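Local coordinates for protein signal recognition particle receptor FtsY (Sulfolobus acidocaldarius, PDB 5L3W) that acts as the receptor for the signal recognition particle, pairing an SRP54-type helical bundle domain with a P-loop GTPase domain, modelled here with bound GDP, at residues A[147-152]-A[176-181]; A[113-118]-A[222-227]. All coordinates share one frame; numbering follows the deposited sequence.

Interaction 1: residues A[147-152]-A[176-181]. With GDP (guanosine-5'-diphosphate), chain B.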
ATOM      1  N   SER A 147      17.901   3.532 -12.734  1.00 61.68           N
ATOM      2  CA  SER A 147      19.124   2.990 -12.154  1.00 67.40           C
ATOM      3  C   SER A 147      19.201   1.472 -12.223  1.00 76.29           C
ATOM      4  O   SER A 147      20.138   0.887 -11.661  1.00 75.79           O
ATOM      5  CB  SER A 147      19.287   3.450 -10.710  1.00 66.52           C
ATOM      6  OG  SER A 147      19.442   4.849 -10.658  1.00 69.79           O
ATOM      7  N   ASP A 148      18.235   0.823 -12.880  1.00 77.44           N
ATOM      8  CA  ASP A 148      18.374  -0.574 -13.298  1.00 75.91           C
ATOM      9  C   ASP A 148      19.094  -0.601 -14.649  1.00 78.51           C
ATOM     10  O   ASP A 148      18.528  -0.917 -15.700  1.00 83.35           O
ATOM     11  CB  ASP A 148      17.006  -1.244 -13.359  1.00 78.63           C
ATOM     12  CG  ASP A 148      17.091  -2.755 -13.570  1.00 80.38           C
ATOM     13  OD1 ASP A 148      18.189  -3.275 -13.882  1.00 78.56           O
ATOM     14  OD2 ASP A 148      16.040  -3.423 -13.421  1.00 78.18           O
ATOM     15  N   THR A 149      20.384  -0.258 -14.596  1.00 74.22           N
ATOM     16  CA  THR A 149      21.151   0.085 -15.787  1.00 72.28           C
ATOM     17  C   THR A 149      21.607  -1.126 -16.595  1.00 78.60           C
ATOM     18  O   THR A 149      22.143  -0.951 -17.701  1.00 73.49           O
ATOM     19  CB  THR A 149      22.377   0.930 -15.398  1.00 72.01           C
ATOM     20  OG1 THR A 149      23.340   0.115 -14.722  1.00 68.55           O
ATOM     21  CG2 THR A 149      21.974   2.089 -14.486  1.00 68.31           C
ATOM     22  N   PHE A 150      21.431  -2.338 -16.074  1.00 84.75           N
ATOM     23  CA  PHE A 150      21.812  -3.536 -16.812  1.00 89.44           C
ATOM     24  C   PHE A 150      20.618  -4.288 -17.395  1.00 90.60           C
ATOM     25  O   PHE A 150      20.800  -5.073 -18.329  1.00 95.92           O
ATOM     26  CB  PHE A 150      22.630  -4.478 -15.910  1.00 85.27           C
ATOM     27  CG  PHE A 150      24.099  -4.123 -15.822  1.00 83.40           C
ATOM     28  CD1 PHE A 150      24.538  -3.089 -15.002  1.00 80.11           C
ATOM     29  CD2 PHE A 150      25.043  -4.837 -16.550  1.00 82.22           C
ATOM     30  CE1 PHE A 150      25.891  -2.767 -14.917  1.00 80.23           C
ATOM     31  CE2 PHE A 150      26.395  -4.518 -16.474  1.00 84.93           C
ATOM     32  CZ  PHE A 150      26.821  -3.483 -15.658  1.00 83.42           C
ATOM     33  N   ARG A 151      19.410  -4.075 -16.872  1.00 89.47           N
ATOM     34  CA  ARG A 151      18.199  -4.656 -17.458  1.00 91.52           C
ATOM     35  C   ARG A 151      17.712  -3.687 -18.526  1.00 93.28           C
ATOM     36  O   ARG A 151      16.898  -2.798 -18.269  1.00 91.74           O
ATOM     37  CB  ARG A 151      17.132  -4.913 -16.398  1.00 80.54           C
ATOM     38  CG  ARG A 151      16.009  -5.822 -16.874  1.00 80.32           C
ATOM     39  CD  ARG A 151      14.957  -6.080 -15.792  1.00 83.65           C
ATOM     40  NE  ARG A 151      14.025  -4.961 -15.628  1.00 88.71           N
ATOM     41  CZ  ARG A 151      12.722  -5.093 -15.382  1.00 93.87           C
ATOM     42  NH1 ARG A 151      12.175  -6.300 -15.278  1.00 95.56           N
ATOM     43  NH2 ARG A 151      11.955  -4.019 -15.244  1.00 95.03           N
ATOM     44  N   ALA A 152      18.224  -3.859 -19.744  1.00 94.08           N
ATOM     45  CA  ALA A 152      17.881  -2.937 -20.817  1.00 99.15           C
ATOM     46  C   ALA A 152      16.388  -2.946 -21.119  1.00102.08           C
ATOM     47  O   ALA A 152      15.871  -1.975 -21.686  1.00106.65           O
ATOM     48  CB  ALA A 152      18.689  -3.268 -22.070  1.00100.31           C
ATOM     49  N   ALA A 176      25.765   1.454 -16.953  1.00 75.33           N
ATOM     50  CA  ALA A 176      26.387   2.576 -16.271  1.00 74.10           C
ATOM     51  C   ALA A 176      26.246   2.428 -14.760  1.00 66.87           C
ATOM     52  O   ALA A 176      25.419   1.670 -14.256  1.00 59.47           O
ATOM     53  CB  ALA A 176      25.778   3.901 -16.730  1.00 74.02           C
ATOM     54  N   ASP A 177      27.098   3.140 -14.045  1.00 66.13           N
ATOM     55  CA  ASP A 177      27.071   3.196 -12.592  1.00 58.54           C
ATOM     56  C   ASP A 177      25.682   3.642 -12.169  1.00 60.35           C
ATOM     57  O   ASP A 177      25.295   4.785 -12.442  1.00 68.90           O
ATOM     58  CB  ASP A 177      28.156   4.160 -12.090  1.00 58.49           C
ATOM     59  CG  ASP A 177      28.196   4.280 -10.574  1.00 58.12           C
ATOM     60  OD1 ASP A 177      27.215   3.915  -9.892  1.00 59.59           O
ATOM     61  OD2 ASP A 177      29.218   4.765 -10.057  1.00 61.44           O
ATOM     62  N   PRO A 178      24.900   2.775 -11.518  1.00 56.25           N
ATOM     63  CA  PRO A 178      23.539   3.170 -11.108  1.00 50.40           C
ATOM     64  C   PRO A 178      23.507   4.278 -10.081  1.00 53.45           C
ATOM     65  O   PRO A 178      22.471   4.942  -9.941  1.00 53.94           O
ATOM     66  CB  PRO A 178      22.956   1.872 -10.523  1.00 52.14           C
ATOM     67  CG  PRO A 178      24.164   1.096 -10.075  1.00 55.98           C
ATOM     68  CD  PRO A 178      25.212   1.388 -11.130  1.00 59.72           C
ATOM     69  N   ALA A 179      24.576   4.468  -9.313  1.00 53.40           N
ATOM     70  CA  ALA A 179      24.581   5.563  -8.353  1.00 54.78           C
ATOM     71  C   ALA A 179      24.789   6.898  -9.053  1.00 56.79           C
ATOM     72  O   ALA A 179      24.352   7.938  -8.544  1.00 56.08           O
ATOM     73  CB  ALA A 179      25.664   5.328  -7.289  1.00 48.93           C
ATOM     74  N   SER A 180      25.469   6.882 -10.205  1.00 54.98           N
ATOM     75  CA  SER A 180      25.665   8.086 -11.008  1.00 58.06           C
ATOM     76  C   SER A 180      24.356   8.556 -11.614  1.00 58.64           C
ATOM     77  O   SER A 180      24.056   9.758 -11.618  1.00 60.30           O
ATOM     78  CB  SER A 180      26.669   7.823 -12.130  1.00 58.56           C
ATOM     79  OG  SER A 180      27.959   7.611 -11.616  1.00 68.75           O
ATOM     80  N   VAL A 181      23.592   7.625 -12.188  1.00 51.81           N
ATOM     81  CA  VAL A 181      22.299   7.985 -12.751  1.00 52.13           C
ATOM     82  C   VAL A 181      21.445   8.661 -11.688  1.00 51.59           C
ATOM     83  O   VAL A 181      20.909   9.749 -11.904  1.00 55.12           O
ATOM     84  CB  VAL A 181      21.603   6.746 -13.345  1.00 55.93           C
ATOM     85  CG1 VAL A 181      20.320   7.153 -14.052  1.00 60.92           C
ATOM     86  CG2 VAL A 181      22.513   6.025 -14.310  1.00 50.86           C
TER
HETATM   87  PB  GDP B 401       8.584  -5.072 -13.813  1.00 62.79           P
HETATM   88  O1B GDP B 401       8.908  -3.619 -14.066  1.00 61.67           O
HETATM   89  O2B GDP B 401       8.920  -5.409 -12.379  1.00 72.38           O
HETATM   90  O3B GDP B 401       9.396  -5.977 -14.704  1.00 66.73           O
HETATM   91  O3A GDP B 401       7.001  -5.270 -14.006  1.00 64.27           O
HETATM   92  PA  GDP B 401       6.081  -4.443 -15.047  1.00 56.65           P
HETATM   93  O1A GDP B 401       5.887  -2.994 -14.662  1.00 57.12           O
HETATM   94  O2A GDP B 401       6.632  -4.584 -16.451  1.00 71.11           O
HETATM   95  O5' GDP B 401       4.698  -5.238 -14.895  1.00 63.12           O
HETATM   96  C5' GDP B 401       4.600  -6.606 -15.316  1.00 63.36           C
HETATM   97  C4' GDP B 401       3.157  -6.900 -15.708  1.00 62.18           C
HETATM   98  O4' GDP B 401       2.314  -6.770 -14.552  1.00 60.51           O
HETATM   99  C3' GDP B 401       2.675  -5.870 -16.723  1.00 62.01           C
HETATM  100  O3' GDP B 401       1.982  -6.480 -17.818  1.00 68.38           O
HETATM  101  C2' GDP B 401       1.727  -4.995 -15.936  1.00 59.54           C
HETATM  102  O2' GDP B 401       0.692  -4.461 -16.760  1.00 68.88           O
HETATM  103  C1' GDP B 401       1.203  -5.937 -14.863  1.00 57.41           C
HETATM  104  N9  GDP B 401       0.724  -5.172 -13.694  1.00 60.16           N
HETATM  105  C8  GDP B 401       1.441  -4.315 -12.939  1.00 59.15           C
HETATM  106  N7  GDP B 401       0.677  -3.768 -11.964  1.00 57.33           N
HETATM  107  C5  GDP B 401      -0.562  -4.289 -12.086  1.00 60.62           C
HETATM  108  C6  GDP B 401      -1.858  -4.161 -11.377  1.00 59.11           C
HETATM  109  O6  GDP B 401      -1.989  -3.411 -10.390  1.00 52.91           O
HETATM  110  N1  GDP B 401      -2.896  -4.871 -11.832  1.00 64.14           N
HETATM  111  C2  GDP B 401      -2.803  -5.695 -12.895  1.00 63.47           C
HETATM  112  N2  GDP B 401      -3.908  -6.381 -13.284  1.00 61.41           N
HETATM  113  N3  GDP B 401      -1.649  -5.864 -13.588  1.00 64.12           N
HETATM  114  C4  GDP B 401      -0.524  -5.205 -13.233  1.00 62.39           C

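Interaction 2: residues A[113-118]-A[222-227]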
ATOM      1  N   VAL A 113      13.242  12.694  -2.638  1.00 52.47           N
ATOM      2  CA  VAL A 113      13.809  11.558  -3.353  1.00 49.92           C
ATOM      3  C   VAL A 113      13.147  10.271  -2.847  1.00 58.30           C
ATOM      4  O   VAL A 113      13.204   9.948  -1.648  1.00 49.61           O
ATOM      5  CB  VAL A 113      15.341  11.504  -3.193  1.00 51.41           C
ATOM      6  CG1 VAL A 113      15.940  10.341  -3.984  1.00 47.05           C
ATOM      7  CG2 VAL A 113      15.987  12.830  -3.616  1.00 51.68           C
ATOM      8  N   ILE A 114      12.524   9.538  -3.772  1.00 58.64           N
ATOM      9  CA  ILE A 114      11.906   8.244  -3.515  1.00 56.72           C
ATOM     10  C   ILE A 114      12.671   7.178  -4.289  1.00 56.48           C
ATOM     11  O   ILE A 114      12.976   7.355  -5.476  1.00 61.26           O
ATOM     12  CB  ILE A 114      10.416   8.262  -3.922  1.00 52.61           C
ATOM     13  CG1 ILE A 114       9.684   9.381  -3.191  1.00 53.53           C
ATOM     14  CG2 ILE A 114       9.742   6.904  -3.646  1.00 43.18           C
ATOM     15  CD1 ILE A 114       8.211   9.472  -3.510  1.00 62.77           C
ATOM     16  N   ILE A 115      12.963   6.063  -3.631  1.00 49.96           N
ATOM     17  CA  ILE A 115      13.615   4.934  -4.276  1.00 47.89           C
ATOM     18  C   ILE A 115      12.693   3.721  -4.199  1.00 48.47           C
ATOM     19  O   ILE A 115      11.969   3.535  -3.215  1.00 47.31           O
ATOM     20  CB  ILE A 115      14.999   4.653  -3.650  1.00 49.39           C
ATOM     21  CG1 ILE A 115      15.825   3.748  -4.550  1.00 49.73           C
ATOM     22  CG2 ILE A 115      14.899   4.048  -2.257  1.00 48.43           C
ATOM     23  CD1 ILE A 115      17.287   3.689  -4.128  1.00 57.48           C
ATOM     24  N   PHE A 116      12.711   2.898  -5.248  1.00 50.84           N
ATOM     25  CA  PHE A 116      11.792   1.778  -5.391  1.00 44.36           C
ATOM     26  C   PHE A 116      12.571   0.479  -5.484  1.00 45.74           C
ATOM     27  O   PHE A 116      13.479   0.359  -6.310  1.00 49.39           O
ATOM     28  CB  PHE A 116      10.913   1.943  -6.637  1.00 52.95           C
ATOM     29  CG  PHE A 116       9.997   3.137  -6.589  1.00 55.13           C
ATOM     30  CD1 PHE A 116      10.452   4.399  -6.954  1.00 59.82           C
ATOM     31  CD2 PHE A 116       8.667   2.994  -6.209  1.00 58.17           C
ATOM     32  CE1 PHE A 116       9.602   5.511  -6.917  1.00 53.88           C
ATOM     33  CE2 PHE A 116       7.810   4.099  -6.178  1.00 57.35           C
ATOM     34  CZ  PHE A 116       8.290   5.360  -6.527  1.00 54.60           C
ATOM     35  N   PHE A 117      12.185  -0.504  -4.670  1.00 47.46           N
ATOM     36  CA  PHE A 117      12.769  -1.838  -4.684  1.00 42.06           C
ATOM     37  C   PHE A 117      11.786  -2.850  -5.256  1.00 47.14           C
ATOM     38  O   PHE A 117      10.578  -2.626  -5.295  1.00 58.88           O
ATOM     39  CB  PHE A 117      13.167  -2.279  -3.268  1.00 44.61           C
ATOM     40  CG  PHE A 117      14.125  -1.348  -2.586  1.00 47.48           C
ATOM     41  CD1 PHE A 117      15.177  -0.772  -3.289  1.00 47.69           C
ATOM     42  CD2 PHE A 117      13.977  -1.050  -1.247  1.00 51.55           C
ATOM     43  CE1 PHE A 117      16.053   0.104  -2.663  1.00 48.65           C
ATOM     44  CE2 PHE A 117      14.861  -0.187  -0.607  1.00 51.49           C
ATOM     45  CZ  PHE A 117      15.894   0.395  -1.315  1.00 42.36           C
ATOM     46  N   GLY A 118      12.313  -3.981  -5.665  1.00 55.72           N
ATOM     47  CA  GLY A 118      11.477  -5.103  -6.035  1.00 52.55           C
ATOM     48  C   GLY A 118      12.125  -5.917  -7.130  1.00 55.69           C
ATOM     49  O   GLY A 118      13.013  -5.460  -7.846  1.00 57.40           O
ATOM     50  N   ALA A 222      22.673   8.394  -3.015  1.00 53.39           N
ATOM     51  CA  ALA A 222      21.467   9.142  -3.363  1.00 49.10           C
ATOM     52  C   ALA A 222      20.781   9.752  -2.149  1.00 46.55           C
ATOM     53  O   ALA A 222      20.089  10.763  -2.285  1.00 59.47           O
ATOM     54  CB  ALA A 222      20.459   8.249  -4.101  1.00 43.17           C
ATOM     55  N   LYS A 223      20.920   9.154  -0.973  1.00 51.00           N
ATOM     56  CA  LYS A 223      20.265   9.634   0.238  1.00 54.79           C
ATOM     57  C   LYS A 223      18.753   9.844   0.061  1.00 54.80           C
ATOM     58  O   LYS A 223      18.258  10.960   0.222  1.00 55.85           O
ATOM     59  CB  LYS A 223      20.928  10.925   0.700  1.00 60.50           C
ATOM     60  CG  LYS A 223      21.178  10.972   2.181  1.00 74.35           C
ATOM     61  CD  LYS A 223      21.196  12.391   2.740  1.00 75.98           C
ATOM     62  CE  LYS A 223      21.360  12.348   4.251  1.00 83.18           C
ATOM     63  NZ  LYS A 223      21.163  13.656   4.941  1.00 91.96           N
ATOM     64  N   PRO A 224      18.004   8.793  -0.272  1.00 56.21           N
ATOM     65  CA  PRO A 224      16.566   8.980  -0.504  1.00 60.95           C
ATOM     66  C   PRO A 224      15.811   9.296   0.776  1.00 57.42           C
ATOM     67  O   PRO A 224      16.208   8.934   1.884  1.00 57.21           O
ATOM     68  CB  PRO A 224      16.114   7.644  -1.091  1.00 54.95           C
ATOM     69  CG  PRO A 224      17.126   6.690  -0.621  1.00 59.70           C
ATOM     70  CD  PRO A 224      18.416   7.412  -0.540  1.00 55.41           C
ATOM     71  N   ASP A 225      14.671   9.962   0.601  1.00 55.72           N
ATOM     72  CA  ASP A 225      13.840  10.321   1.737  1.00 58.16           C
ATOM     73  C   ASP A 225      12.781   9.278   2.061  1.00 51.76           C
ATOM     74  O   ASP A 225      12.198   9.327   3.145  1.00 49.39           O
ATOM     75  CB  ASP A 225      13.173  11.670   1.468  1.00 57.69           C
ATOM     76  CG  ASP A 225      14.177  12.741   1.139  1.00 57.27           C
ATOM     77  OD1 ASP A 225      14.827  13.239   2.079  1.00 64.05           O
ATOM     78  OD2 ASP A 225      14.330  13.077  -0.055  1.00 63.28           O
ATOM     79  N   PHE A 226      12.518   8.338   1.161  1.00 56.03           N
ATOM     80  CA  PHE A 226      11.449   7.368   1.359  1.00 55.30           C
ATOM     81  C   PHE A 226      11.766   6.166   0.497  1.00 44.30           C
ATOM     82  O   PHE A 226      12.100   6.329  -0.682  1.00 44.92           O
ATOM     83  CB  PHE A 226      10.095   7.963   0.980  1.00 58.79           C
ATOM     84  CG  PHE A 226       8.924   7.224   1.538  1.00 55.42           C
ATOM     85  CD1 PHE A 226       8.884   6.876   2.875  1.00 52.78           C
ATOM     86  CD2 PHE A 226       7.835   6.922   0.731  1.00 58.29           C
ATOM     87  CE1 PHE A 226       7.791   6.210   3.398  1.00 48.63           C
ATOM     88  CE2 PHE A 226       6.725   6.257   1.250  1.00 52.80           C
ATOM     89  CZ  PHE A 226       6.708   5.902   2.582  1.00 48.14           C
ATOM     90  N   ARG A 227      11.703   4.973   1.084  1.00 43.33           N
ATOM     91  CA  ARG A 227      12.025   3.740   0.376  1.00 44.58           C
ATOM     92  C   ARG A 227      10.780   2.862   0.295  1.00 48.26           C
ATOM     93  O   ARG A 227      10.194   2.511   1.325  1.00 48.68           O
ATOM     94  CB  ARG A 227      13.152   2.993   1.076  1.00 41.99           C
ATOM     95  CG  ARG A 227      14.362   3.822   1.438  1.00 44.22           C
ATOM     96  CD  ARG A 227      15.164   3.057   2.483  1.00 45.50           C
ATOM     97  NE  ARG A 227      16.398   3.715   2.866  1.00 58.03           N
ATOM     98  CZ  ARG A 227      17.389   3.107   3.513  1.00 64.29           C
ATOM     99  NH1 ARG A 227      17.292   1.819   3.827  1.00 67.20           N
ATOM    100  NH2 ARG A 227      18.479   3.784   3.841  1.00 59.30           N
TER

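Interaction 1: residues A[147-152]-A[176-181]
Ser147 and Thr149 reach from the loop after strand 142-146 of the P-loop NTPase fold to the start of helix 178-191. Two hydroxyl-to-carbonyl bonds carry the polar part. Thr149 OG1 gives a short bond of 2.6 Å to Ala176 O, in the plane of that carbonyl; with OG1 set between the backbone N and the carbonyl carbon (chi1 71°), the same rotation points CG2 along the contact at Val181 and Pro178. Ser147 OG donates over 3.1 Å to Pro178 O, meeting it on a lone pair.

The apolar part uses that methyl: Thr149 CG2 lies 4.0 Å from Val181 CG2 and near Pro178 CA, so the β-branched threonine serves both needs. Proline suits the first turn of a helix, where no amide hydrogen is needed, and Asp177 before it is the N-cap, its OD1 accepting from Ala179 N at 2.8 Å.

The charged part lies at the far end of the loop. Asp148 OD2 forms a salt bridge with Arg151 NE, a pairing that probably helps to aim the guanidinium at GDP; Gly203 N gives Asp148 a second grip. Arg151 NH2 donates to both GDP O3B and GDP O1B, the latter at the guanidinium edge and in its plane, while Arg151 NH1 bonds GDP O3B at 2.9 Å with an N-H...O angle of 162°.

Interaction 2: residues A[113-118]-A[222-227]
Val113 and Asp225 grip each other at two points where the strands 112-117 and 226-232 begin to pair. Val113 N donates to Asp225 OD2 at 2.8 Å, and the oxygen receives this nearly straight bond (172°) on its anti lone pair. Asp225 CG lies anti to its carbonyl carbon (chi1 -55°), which brings the carboxylate back beside Val113. In return Asp225 N reaches Val113 O at 2.7 Å, and Phe226 N adds a weak bond to the same oxygen. The carboxylate appears to stand in for the backbone carbonyl that a regular parallel strand would offer to Val113 N.

Further on the pairing is regular: Ile115 N donates to Phe226 O at 3.1 Å. These are neighbouring parallel strands at the centre of the Rossmann-like, P-loop NTPase sheet, and Gly118 lies where a Walker A-like loop probably begins. The β-branched Val113, Ile114 and Ile115 suit an extended, buried strand. On the face of Ile115 packing is close: Ile115 CG2 touches Pro224 CG at 3.8 Å and Arg227 CG at 3.7 Å, and Leu219 of helix 209-222 covers this group.

The other face is looser between the two segments, Ile114 CG1 staying 4.4 Å from Phe226 CB while the phenyl ring leads away. Towards solvent, Pro224 and Asp225 are partly exposed, and the extended Arg227 side chain carries its NH1 to Gly251 O.

How the interactions relate
From the N terminus the helical bundle comes first, and the chain then enters strand 112-117, the first segment of interaction 2. After the glycine-rich loop and helix 124-137 it runs through strand 142-146 into 147-152, passes helix 152-164 and strand 168-170, and returns at 176-181, the start of helix 178-191, closing the short loop of interaction 1. Strand 196-200 and helix 209-222 follow before 222-227 closes the much longer loop of interaction 2, which therefore encloses interaction 1 without crossing it. Interaction 2 joins two central strands; interaction 1 ties a nucleotide-side loop to a helix start. Their nearest atoms are about 6 Å apart, and helix 209-222 packs against both.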